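PDB 5J78: acetaldehyde dehydrogenase (Acetylating) from Geobacillus thermoglucosidasius, which catalyses the NAD-linked interconversion of acetaldehyde plus coenzyme A and acetyl-CoA, a step that probably serves ethanol formation in this thermophile. Local coordinates for residues Q34-Y39 with T205-K210; A257-I262 with K294-Y299; A78-E83 with E90-K95; A310-V315 with E333-E338. All coordinates share one frame; numbering follows the deposited sequence. Where two conformers were deposited one is given.

Interaction 1 (Q34-Y39 with T205-K210); sequences QEVRNY and TNELMK
Val36 and Leu208, with CA atoms 6.2 Å apart, mark where helix 28-51 runs beside helix 202-210 in roughly the same direction, the segment axes 9.2 Å apart and crossing at -29°. Between the helices the packing is plain hydrocarbon. Val36 points CG1 across the gap, where it sits 4.0 Å from Leu208 CB and also meets the CG methylene of Glu207. Beside this strip the contact becomes ionic. The Arg37 chain runs extended to its head group, and Glu207 bends at chi2 (72°), which brings its carboxylate to the guanidinium edge, the two planes well turned from each other. Arg37 NE gives OE2 of Glu207 a nearly straight salt-bridging hydrogen bond of 2.9 Å (167° at the hydrogen). The oxygen lies close to the guanidinium plane, yet the N-H reaches it from above the carboxylate plane. A water bridges the same two groups, accepting from Arg37 NH2 and donating to Glu207 OE1. Asp29 and Asp27 of the second subunit pair with NH2 and NH1, so Arg37 serves both the helix pair and the subunit interface. A leucine here would probably cost Glu207 and the two aspartates the charge of this guanidinium. Leu208 rests on Val162 and Ser164 of strand 160-165 and on Ala135 of strand 124-138, so the two helices lie side by side against this sheet, Tyr39 of helix 28-51 also reaching Val162.

Interaction 2 (A257-I262 with K294-Y299); sequences AVQLII and KQQGAY
Gln296 does nearly all the touching here, reaching over from the end of helix 286-295 to three residues of helix 254-265. The apolar contact comes first: the Ile262 methyl CD1 presses on Gln296 CB at 3.5 Å. Next comes the amide against hydrocarbon. Gln296 OE1 sits 3.3 Å from Gln259 CA and close to CB of the same residue, while Gln296 NE2 lies 3.7 Å from Val258 CG1, a methyl that is equally near the amide carbon CD. The chain gets there because, beyond CG, it is stretched out (chi2 -164°), which carries the amide across to Val258 and Gln259. Hydrogen bonding of that amide goes to residues just outside the two segments: NE2 bonds Glu292 OE2 and the backbone O of Ala255, so the amide is fixed in rotation by its own helix and by the first turn of the other. The backbone supplies the last kind. Gly297, at positive phi (115°), ends the helix in a Schellman motif, with Gly297 N on Lys294 O at 3.1 Å and Ala298 N on Leu293 O, and so turns the chain into strand 298-300. That strand is one edge, within this chain, of the parallel sheet and pairs with strand 345-349; Ile262 packs against Leu345 there and Leu293 of helix 286-295, while Ala257 and Ile261 face His399 of strand 395-399.

Interaction 3 (A78-E83 with E90-K95); sequences AMAVEE and EDKTLK. With ACT (acetate ion), chain I.
Lys92 is a buried lysine that works as a hydrocarbon along its length and as a cation at its end. Its CD lies 3.7 Å from Ala80 CB and just as far from Val81 CG2, so the middle of the chain fills the space between helix 55-84 and helix 89-107. At chi4 (-67°) the chain then bends, turning NZ toward an acetate ion, probably taken up from the crystallisation liquor. One acetate oxygen, O, is shared: Lys92 NZ donates to it at 3.1 Å and Lys95 NZ, one turn on in the same helix, at 2.8 Å. Ser145 OG bonds the acetate too, while the methyl carbon CH3 lies against Lys92 CB at 3.4 Å. The acetate is not the whole of it: both amines also form salt bridges to Asp268 OD2, and Lys95 NZ bonds Asn142 OD1 as well. Asp91 OD2 takes a hydrogen bond from the backbone N of Asp268 and so helps to place that residue. A leucine in place of Lys92 would probably leave Asp268 and the acetate oxygen without one of their amine partners. Lys95 also touches Thr271 and Ile272, just ahead of Cys273, which is oxidised to 3-sulfinoalanine in this crystal. Two buried amines converging on carboxylate oxygens make a spot that holds an anion in this crystal, whether or not it does so in function, and the negative groups probably balance the lysine charges.

Interaction 4 (A310-V315 with E333-E338); sequences ASIIMV and EMAGIE
Ile312 packs against Met334 and Ala335 in the last turn of helix 328-335, which Gly336 closes with a Schellman motif. This is a small apolar contact on the surface of the protein. From CB the Ile312 side chain divides. The CG2 branch lies 4.0 Å from the carbonyl O of Met334. The other branch begins at CG1, which sits in the crowded position between backbone N and carbonyl carbon (chi1 64°) and approaches Ala335 CB at 4.1 Å. From there the chain runs on to CD1, the atom that makes the closest contacts: it meets Met334 CB at 3.5 Å and Ala335 CB at 3.8 Å. The side chains of Ile312 and Met334 cross at about a right angle, and the rest of Met334 runs extended away from the contact beyond CG. Next along the chain comes the short hairpin of strands 314-315 and 318-319, and Ile312 O accepts a hydrogen bond from Asn320 ND2, just past the hairpin. Ala335 also touches Val309, one turn earlier in helix 303-313, so the two helices meet through more than the isoleucine. The tip of Ile312 reaches backbone too, with CD1 3.7 Å from Ala335 N.

Interaction 3 is the buried one, interactions 1 and 2 are partly buried, and interaction 4 lies on the surface. Chemistry follows place: interaction 1 pairs an apolar strip with a salt bridge at a subunit interface, interaction 3 gathers buried lysines round anions, and interaction 4 is purely apolar. In interaction 2 a glutamine joins the end of helix 286-295 to helix 254-265 beside the parallel sheet. Both interaction 2 and interaction 4 involve a helix closed by a Schellman glycine. Those two also adjoin, strand 298-300 leading into helix 303-313 and Tyr299 OH lying 4.2 Å from Glu338 O. Interactions 1 and 2 lie on opposite sides of the chain's centre, their own centres 46 Å apart.

Interaction 1 (Q34-Y39 with T205-K210)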
# COMPACT_ATOMS: atom_id res chain seq x y z
N GLN A 34 -18.51 -10.88 -2.56
CA GLN A 34 -19.06 -12.22 -2.65
C GLN A 34 -19.63 -12.49 -4.04
O GLN A 34 -19.40 -13.54 -4.64
CB GLN A 34 -20.14 -12.43 -1.59
CG GLN A 34 -20.60 -13.85 -1.48
CD GLN A 34 -19.51 -14.75 -1.00
OE1 GLN A 34 -19.20 -14.79 0.19
NE2 GLN A 34 -18.89 -15.46 -1.93
N GLU A 35 -20.39 -11.52 -4.55
CA GLU A 35 -21.00 -11.67 -5.88
C GLU A 35 -19.92 -11.90 -6.95
O GLU A 35 -20.02 -12.85 -7.74
CB GLU A 35 -21.84 -10.44 -6.21
CG GLU A 35 -22.58 -10.52 -7.55
CD GLU A 35 -23.38 -9.24 -7.90
OE1 GLU A 35 -22.86 -8.12 -7.75
OE2 GLU A 35 -24.53 -9.38 -8.34
N VAL A 36 -18.89 -11.05 -6.98
CA VAL A 36 -17.74 -11.25 -7.89
C VAL A 36 -17.15 -12.66 -7.79
O VAL A 36 -16.91 -13.32 -8.82
CB VAL A 36 -16.62 -10.22 -7.61
CG1 VAL A 36 -15.36 -10.52 -8.41
CG2 VAL A 36 -17.13 -8.83 -7.97
N ARG A 37 -16.93 -13.12 -6.57
CA ARG A 37 -16.37 -14.46 -6.36
C ARG A 37 -17.30 -15.53 -6.93
O ARG A 37 -16.86 -16.41 -7.63
CB ARG A 37 -16.11 -14.72 -4.88
CG ARG A 37 -15.04 -13.78 -4.30
CD ARG A 37 -14.66 -14.16 -2.88
NE ARG A 37 -13.64 -13.28 -2.29
CZ ARG A 37 -13.25 -13.34 -1.02
NH1 ARG A 37 -13.80 -14.23 -0.22
NH2 ARG A 37 -12.33 -12.52 -0.54
N ASN A 38 -18.60 -15.42 -6.67
CA ASN A 38 -19.56 -16.34 -7.26
C ASN A 38 -19.55 -16.32 -8.80
O ASN A 38 -19.57 -17.37 -9.42
CB ASN A 38 -20.96 -16.03 -6.76
CG ASN A 38 -21.15 -16.33 -5.27
OD1 ASN A 38 -20.44 -17.14 -4.70
ND2 ASN A 38 -22.11 -15.68 -4.65
N TYR A 39 -19.53 -15.13 -9.40
CA TYR A 39 -19.48 -15.04 -10.86
C TYR A 39 -18.22 -15.68 -11.44
O TYR A 39 -18.29 -16.36 -12.46
CB TYR A 39 -19.54 -13.57 -11.32
CG TYR A 39 -20.86 -12.89 -11.10
CD1 TYR A 39 -22.01 -13.61 -10.79
CD2 TYR A 39 -20.96 -11.51 -11.20
CE1 TYR A 39 -23.23 -12.96 -10.58
CE2 TYR A 39 -22.16 -10.85 -11.00
CZ TYR A 39 -23.29 -11.58 -10.69
OH TYR A 39 -24.49 -10.93 -10.48
N THR A 205 -14.79 -3.86 -7.89
CA THR A 205 -13.90 -3.59 -9.02
C THR A 205 -12.51 -4.14 -8.73
O THR A 205 -11.89 -4.81 -9.56
CB THR A 205 -13.80 -2.10 -9.31
OG1 THR A 205 -15.11 -1.56 -9.48
CG2 THR A 205 -12.98 -1.87 -10.58
N ASN A 206 -12.05 -3.87 -7.52
CA ASN A 206 -10.76 -4.34 -7.05
C ASN A 206 -10.68 -5.88 -7.00
O ASN A 206 -9.70 -6.49 -7.45
CB ASN A 206 -10.48 -3.74 -5.67
CG ASN A 206 -9.10 -4.07 -5.16
OD1 ASN A 206 -8.09 -3.55 -5.66
ND2 ASN A 206 -9.03 -4.92 -4.15
N GLU A 207 -11.73 -6.49 -6.47
CA GLU A 207 -11.79 -7.94 -6.38
C GLU A 207 -11.72 -8.53 -7.78
O GLU A 207 -10.98 -9.45 -8.05
CB GLU A 207 -13.08 -8.38 -5.66
CG GLU A 207 -13.16 -9.88 -5.36
CD GLU A 207 -12.22 -10.34 -4.24
OE1 GLU A 207 -11.66 -9.48 -3.52
OE2 GLU A 207 -12.04 -11.57 -4.07
N LEU A 208 -12.52 -7.97 -8.69
CA LEU A 208 -12.59 -8.51 -10.05
C LEU A 208 -11.26 -8.39 -10.78
O LEU A 208 -10.86 -9.30 -11.51
CB LEU A 208 -13.68 -7.78 -10.85
CG LEU A 208 -13.78 -8.24 -12.31
CD1 LEU A 208 -14.21 -9.70 -12.40
CD2 LEU A 208 -14.77 -7.34 -13.05
N MET A 209 -10.57 -7.27 -10.58
CA MET A 209 -9.32 -7.03 -11.28
C MET A 209 -8.17 -7.91 -10.74
O MET A 209 -7.30 -8.28 -11.51
CB MET A 209 -8.93 -5.55 -11.18
CG MET A 209 -9.74 -4.63 -12.08
SD MET A 209 -8.98 -3.01 -12.19
CE MET A 209 -10.18 -2.20 -13.26
N LYS A 210 -8.20 -8.27 -9.46
CA LYS A 210 -7.04 -8.93 -8.84
C LYS A 210 -7.26 -10.40 -8.51
O LYS A 210 -6.32 -11.08 -8.12
CB LYS A 210 -6.65 -8.18 -7.58
CG LYS A 210 -6.23 -6.73 -7.85
CD LYS A 210 -5.99 -5.99 -6.56
CE LYS A 210 -5.30 -4.66 -6.79
NZ LYS A 210 -5.08 -3.92 -5.52
O HOH W 1 -10.75 -9.84 -0.93

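Interaction 2 (A257-I262 with K294-Y299)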
# COMPACT_ATOMS: atom_id res chain seq x y z
N ALA A 257 -17.19 17.88 -46.03
CA ALA A 257 -16.36 17.78 -44.84
C ALA A 257 -17.15 18.19 -43.60
O ALA A 257 -17.16 17.48 -42.59
CB ALA A 257 -15.14 18.65 -44.99
N VAL A 258 -17.84 19.32 -43.70
CA VAL A 258 -18.65 19.83 -42.60
C VAL A 258 -19.75 18.85 -42.24
O VAL A 258 -20.03 18.64 -41.06
CB VAL A 258 -19.29 21.20 -42.95
CG1 VAL A 258 -20.37 21.60 -41.92
CG2 VAL A 258 -18.24 22.25 -43.00
N GLN A 259 -20.38 18.29 -43.26
CA GLN A 259 -21.42 17.29 -43.05
C GLN A 259 -20.88 16.07 -42.30
O GLN A 259 -21.52 15.57 -41.37
CB GLN A 259 -22.02 16.87 -44.40
CG GLN A 259 -23.20 15.92 -44.30
CD GLN A 259 -22.78 14.47 -44.12
OE1 GLN A 259 -21.96 13.94 -44.88
NE2 GLN A 259 -23.35 13.82 -43.10
N LEU A 260 -19.72 15.57 -42.71
CA LEU A 260 -19.15 14.40 -42.04
C LEU A 260 -18.82 14.75 -40.59
O LEU A 260 -19.09 13.94 -39.68
CB LEU A 260 -17.89 13.90 -42.79
CG LEU A 260 -18.15 13.28 -44.16
CD1 LEU A 260 -16.89 13.26 -45.03
CD2 LEU A 260 -18.72 11.89 -44.02
N ILE A 261 -18.28 15.95 -40.36
CA ILE A 261 -17.88 16.39 -39.03
C ILE A 261 -19.07 16.58 -38.10
O ILE A 261 -19.04 16.17 -36.93
CB ILE A 261 -17.07 17.70 -39.11
CG1 ILE A 261 -15.67 17.44 -39.67
CG2 ILE A 261 -16.93 18.33 -37.73
CD1 ILE A 261 -14.95 18.71 -40.13
N ILE A 262 -20.15 17.18 -38.60
CA ILE A 262 -21.31 17.45 -37.76
C ILE A 262 -22.02 16.15 -37.43
O ILE A 262 -22.43 15.93 -36.29
CB ILE A 262 -22.29 18.45 -38.43
CG1 ILE A 262 -21.71 19.86 -38.38
CG2 ILE A 262 -23.64 18.44 -37.74
CD1 ILE A 262 -22.52 20.94 -39.17
N LYS A 294 -22.51 27.16 -40.15
CA LYS A 294 -23.74 27.84 -39.77
C LYS A 294 -24.92 27.28 -40.55
O LYS A 294 -25.97 26.99 -39.97
CB LYS A 294 -23.61 29.35 -39.98
CG LYS A 294 -22.82 30.06 -38.87
CD LYS A 294 -22.76 31.55 -39.10
CE LYS A 294 -22.14 32.27 -37.95
NZ LYS A 294 -21.90 33.71 -38.29
N GLN A 295 -24.74 27.09 -41.85
CA GLN A 295 -25.81 26.59 -42.70
C GLN A 295 -26.28 25.21 -42.29
O GLN A 295 -27.44 24.86 -42.50
CB GLN A 295 -25.36 26.57 -44.17
CG GLN A 295 -26.49 26.36 -45.16
CD GLN A 295 -27.40 27.58 -45.32
OE1 GLN A 295 -26.95 28.73 -45.27
NE2 GLN A 295 -28.69 27.33 -45.49
N GLN A 296 -25.39 24.43 -41.69
CA GLN A 296 -25.71 23.05 -41.33
C GLN A 296 -26.02 22.88 -39.83
O GLN A 296 -26.13 21.76 -39.33
CB GLN A 296 -24.55 22.12 -41.74
CG GLN A 296 -24.35 22.02 -43.26
CD GLN A 296 -23.49 20.83 -43.72
OE1 GLN A 296 -23.59 19.72 -43.18
NE2 GLN A 296 -22.65 21.05 -44.74
N GLY A 297 -26.15 24.00 -39.11
CA GLY A 297 -26.69 23.96 -37.75
C GLY A 297 -25.76 24.35 -36.62
O GLY A 297 -26.13 24.23 -35.45
N ALA A 298 -24.57 24.85 -36.95
CA ALA A 298 -23.64 25.30 -35.91
C ALA A 298 -23.99 26.70 -35.43
O ALA A 298 -24.31 27.56 -36.24
CB ALA A 298 -22.20 25.28 -36.43
N TYR A 299 -23.88 26.92 -34.13
CA TYR A 299 -24.00 28.23 -33.51
C TYR A 299 -22.66 28.74 -32.97
O TYR A 299 -22.12 28.20 -32.00
CB TYR A 299 -25.02 28.17 -32.37
CG TYR A 299 -25.36 29.51 -31.77
CD1 TYR A 299 -24.62 30.03 -30.71
CD2 TYR A 299 -26.43 30.27 -32.25
CE1 TYR A 299 -24.92 31.27 -30.14
CE2 TYR A 299 -26.74 31.52 -31.69
CZ TYR A 299 -25.99 32.01 -30.64
OH TYR A 299 -26.28 33.25 -30.07

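Interaction 3 (A78-E83 with E90-K95)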
# COMPACT_ATOMS: atom_id res chain seq x y z
N ALA A 78 -32.72 2.99 -24.87
CA ALA A 78 -33.62 3.79 -24.03
C ALA A 78 -33.22 3.71 -22.56
O ALA A 78 -33.17 4.72 -21.86
CB ALA A 78 -35.07 3.31 -24.21
N MET A 79 -32.93 2.51 -22.08
CA MET A 79 -32.43 2.35 -20.71
C MET A 79 -31.18 3.19 -20.45
O MET A 79 -31.06 3.82 -19.39
CB MET A 79 -32.14 0.88 -20.41
CG MET A 79 -33.36 0.01 -20.26
SD MET A 79 -32.92 -1.70 -19.87
CE MET A 79 -32.41 -1.48 -18.17
N ALA A 80 -30.28 3.25 -21.42
CA ALA A 80 -29.00 3.93 -21.20
C ALA A 80 -29.19 5.45 -21.17
O ALA A 80 -28.61 6.13 -20.31
CB ALA A 80 -28.00 3.51 -22.29
N VAL A 81 -30.00 5.98 -22.07
CA VAL A 81 -30.28 7.42 -22.06
C VAL A 81 -30.94 7.83 -20.75
O VAL A 81 -30.55 8.84 -20.14
CB VAL A 81 -31.17 7.88 -23.25
CG1 VAL A 81 -31.47 9.39 -23.12
CG2 VAL A 81 -30.51 7.61 -24.58
N GLU A 82 -31.94 7.07 -20.30
CA GLU A 82 -32.72 7.49 -19.14
C GLU A 82 -31.88 7.37 -17.87
O GLU A 82 -31.98 8.21 -16.98
CB GLU A 82 -34.00 6.67 -19.00
CG GLU A 82 -34.94 6.77 -20.20
CD GLU A 82 -35.76 8.06 -20.25
OE1 GLU A 82 -35.49 9.00 -19.47
OE2 GLU A 82 -36.68 8.15 -21.09
N GLU A 83 -31.05 6.34 -17.79
CA GLU A 83 -30.34 6.10 -16.54
C GLU A 83 -29.16 7.06 -16.42
O GLU A 83 -28.91 7.61 -15.35
CB GLU A 83 -29.90 4.63 -16.44
CG GLU A 83 -29.10 4.31 -15.17
CD GLU A 83 -28.65 2.84 -15.07
OE1 GLU A 83 -28.61 2.14 -16.11
OE2 GLU A 83 -28.34 2.38 -13.94
N GLU A 90 -32.06 7.47 -30.55
CA GLU A 90 -31.80 7.16 -31.95
C GLU A 90 -30.32 6.75 -32.15
O GLU A 90 -30.01 5.69 -32.72
CB GLU A 90 -32.15 8.39 -32.80
CG GLU A 90 -32.32 8.15 -34.30
CD GLU A 90 -32.92 9.35 -35.02
OE1 GLU A 90 -33.54 10.22 -34.36
OE2 GLU A 90 -32.77 9.43 -36.26
N ASP A 91 -29.43 7.59 -31.67
CA ASP A 91 -28.00 7.39 -31.88
C ASP A 91 -27.52 6.21 -31.02
O ASP A 91 -26.74 5.38 -31.50
CB ASP A 91 -27.24 8.69 -31.59
CG ASP A 91 -27.59 9.82 -32.59
OD1 ASP A 91 -28.25 9.53 -33.61
OD2 ASP A 91 -27.20 10.99 -32.37
N LYS A 92 -28.03 6.07 -29.80
CA LYS A 92 -27.62 4.93 -28.98
C LYS A 92 -28.07 3.62 -29.62
O LYS A 92 -27.37 2.60 -29.52
CB LYS A 92 -28.15 5.04 -27.55
CG LYS A 92 -27.34 6.05 -26.69
CD LYS A 92 -27.42 5.74 -25.20
CE LYS A 92 -26.80 6.80 -24.32
NZ LYS A 92 -25.33 6.92 -24.45
N THR A 93 -29.20 3.66 -30.33
CA THR A 93 -29.73 2.47 -30.99
C THR A 93 -28.77 2.08 -32.13
O THR A 93 -28.45 0.91 -32.31
CB THR A 93 -31.19 2.68 -31.54
OG1 THR A 93 -32.09 2.92 -30.45
CG2 THR A 93 -31.67 1.44 -32.27
N LEU A 94 -28.32 3.08 -32.87
CA LEU A 94 -27.34 2.90 -33.93
C LEU A 94 -26.02 2.37 -33.38
O LEU A 94 -25.39 1.50 -33.98
CB LEU A 94 -27.09 4.21 -34.66
CG LEU A 94 -28.22 4.71 -35.56
CD1 LEU A 94 -27.90 6.10 -36.10
CD2 LEU A 94 -28.46 3.73 -36.70
N LYS A 95 -25.61 2.92 -32.25
CA LYS A 95 -24.41 2.46 -31.56
C LYS A 95 -24.54 0.97 -31.21
O LYS A 95 -23.60 0.21 -31.43
CB LYS A 95 -24.16 3.31 -30.31
CG LYS A 95 -22.72 3.26 -29.81
CD LYS A 95 -22.54 3.93 -28.45
CE LYS A 95 -22.92 5.41 -28.44
NZ LYS A 95 -22.79 5.93 -27.03
C ACT I . -24.67 3.04 -25.75
O ACT I . -24.35 4.22 -25.52
OXT ACT I . -23.81 2.18 -25.60
CH3 ACT I . -26.03 2.66 -26.23

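Interaction 4 (A310-V315 with E333-E338)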
# COMPACT_ATOMS: atom_id res chain seq x y z
N ALA A 310 -17.73 28.49 -21.08
CA ALA A 310 -16.45 27.99 -20.58
C ALA A 310 -16.52 27.73 -19.10
O ALA A 310 -15.77 26.91 -18.58
CB ALA A 310 -15.33 28.96 -20.87
N SER A 311 -17.42 28.43 -18.43
CA SER A 311 -17.54 28.35 -16.98
C SER A 311 -18.14 27.04 -16.51
O SER A 311 -17.94 26.64 -15.36
CB SER A 311 -18.39 29.51 -16.47
OG SER A 311 -17.89 30.73 -16.98
N ILE A 312 -18.90 26.39 -17.39
CA ILE A 312 -19.53 25.13 -17.03
C ILE A 312 -18.91 23.94 -17.76
O ILE A 312 -19.38 22.81 -17.59
CB ILE A 312 -21.05 25.18 -17.32
CG1 ILE A 312 -21.34 25.34 -18.81
CG2 ILE A 312 -21.69 26.32 -16.53
CD1 ILE A 312 -22.70 24.84 -19.20
N ILE A 313 -17.88 24.17 -18.57
CA ILE A 313 -17.21 23.08 -19.27
C ILE A 313 -16.35 22.28 -18.30
O ILE A 313 -16.30 21.05 -18.39
CB ILE A 313 -16.36 23.59 -20.44
CG1 ILE A 313 -17.28 23.86 -21.63
CG2 ILE A 313 -15.30 22.55 -20.88
CD1 ILE A 313 -16.60 24.46 -22.82
N MET A 314 -15.66 22.94 -17.37
CA MET A 314 -15.01 22.21 -16.29
C MET A 314 -15.30 22.79 -14.90
O MET A 314 -15.50 24.00 -14.73
CB MET A 314 -13.49 22.11 -16.53
CG MET A 314 -12.73 23.37 -16.82
SD MET A 314 -11.23 23.03 -17.80
CE MET A 314 -10.62 21.54 -17.03
N VAL A 315 -15.41 21.88 -13.94
CA VAL A 315 -15.53 22.20 -12.53
C VAL A 315 -14.38 21.50 -11.82
O VAL A 315 -14.03 20.36 -12.16
CB VAL A 315 -16.89 21.77 -11.94
CG1 VAL A 315 -18.03 22.41 -12.72
CG2 VAL A 315 -17.03 20.26 -11.95
N GLU A 333 -28.85 26.41 -21.70
CA GLU A 333 -29.61 26.69 -20.50
C GLU A 333 -28.69 26.69 -19.28
O GLU A 333 -28.79 27.56 -18.41
CB GLU A 333 -30.73 25.67 -20.33
CG GLU A 333 -31.81 26.10 -19.36
CD GLU A 333 -32.91 25.06 -19.21
OE1 GLU A 333 -33.08 24.23 -20.14
OE2 GLU A 333 -33.60 25.07 -18.17
N MET A 334 -27.79 25.72 -19.24
CA MET A 334 -26.89 25.54 -18.11
C MET A 334 -25.95 26.72 -17.99
O MET A 334 -25.60 27.15 -16.90
CB MET A 334 -26.05 24.26 -18.25
CG MET A 334 -26.78 22.98 -17.98
SD MET A 334 -25.70 21.54 -18.08
CE MET A 334 -26.80 20.30 -17.40
N ALA A 335 -25.52 27.22 -19.14
CA ALA A 335 -24.59 28.34 -19.17
C ALA A 335 -25.36 29.65 -19.10
O ALA A 335 -24.74 30.71 -19.02
CB ALA A 335 -23.71 28.29 -20.41
N GLY A 336 -26.69 29.59 -19.13
CA GLY A 336 -27.51 30.79 -19.07
C GLY A 336 -27.43 31.69 -20.29
O GLY A 336 -27.41 32.92 -20.17
N ILE A 337 -27.39 31.07 -21.46
CA ILE A 337 -27.45 31.81 -22.71
C ILE A 337 -28.63 31.21 -23.44
O ILE A 337 -29.10 30.15 -23.07
CB ILE A 337 -26.13 31.68 -23.54
CG1 ILE A 337 -26.03 30.31 -24.22
CG2 ILE A 337 -24.90 31.93 -22.64
CD1 ILE A 337 -24.79 30.15 -25.10
N GLU A 338 -29.13 31.88 -24.48
CA GLU A 338 -30.21 31.28 -25.26
C GLU A 338 -29.83 31.18 -26.73
O GLU A 338 -29.14 32.05 -27.28
CB GLU A 338 -31.52 32.07 -25.08
CG GLU A 338 -31.57 33.44 -25.68
CD GLU A 338 -33.00 33.93 -25.85
OE1 GLU A 338 -33.64 34.24 -24.81
OE2 GLU A 338 -33.50 33.98 -27.00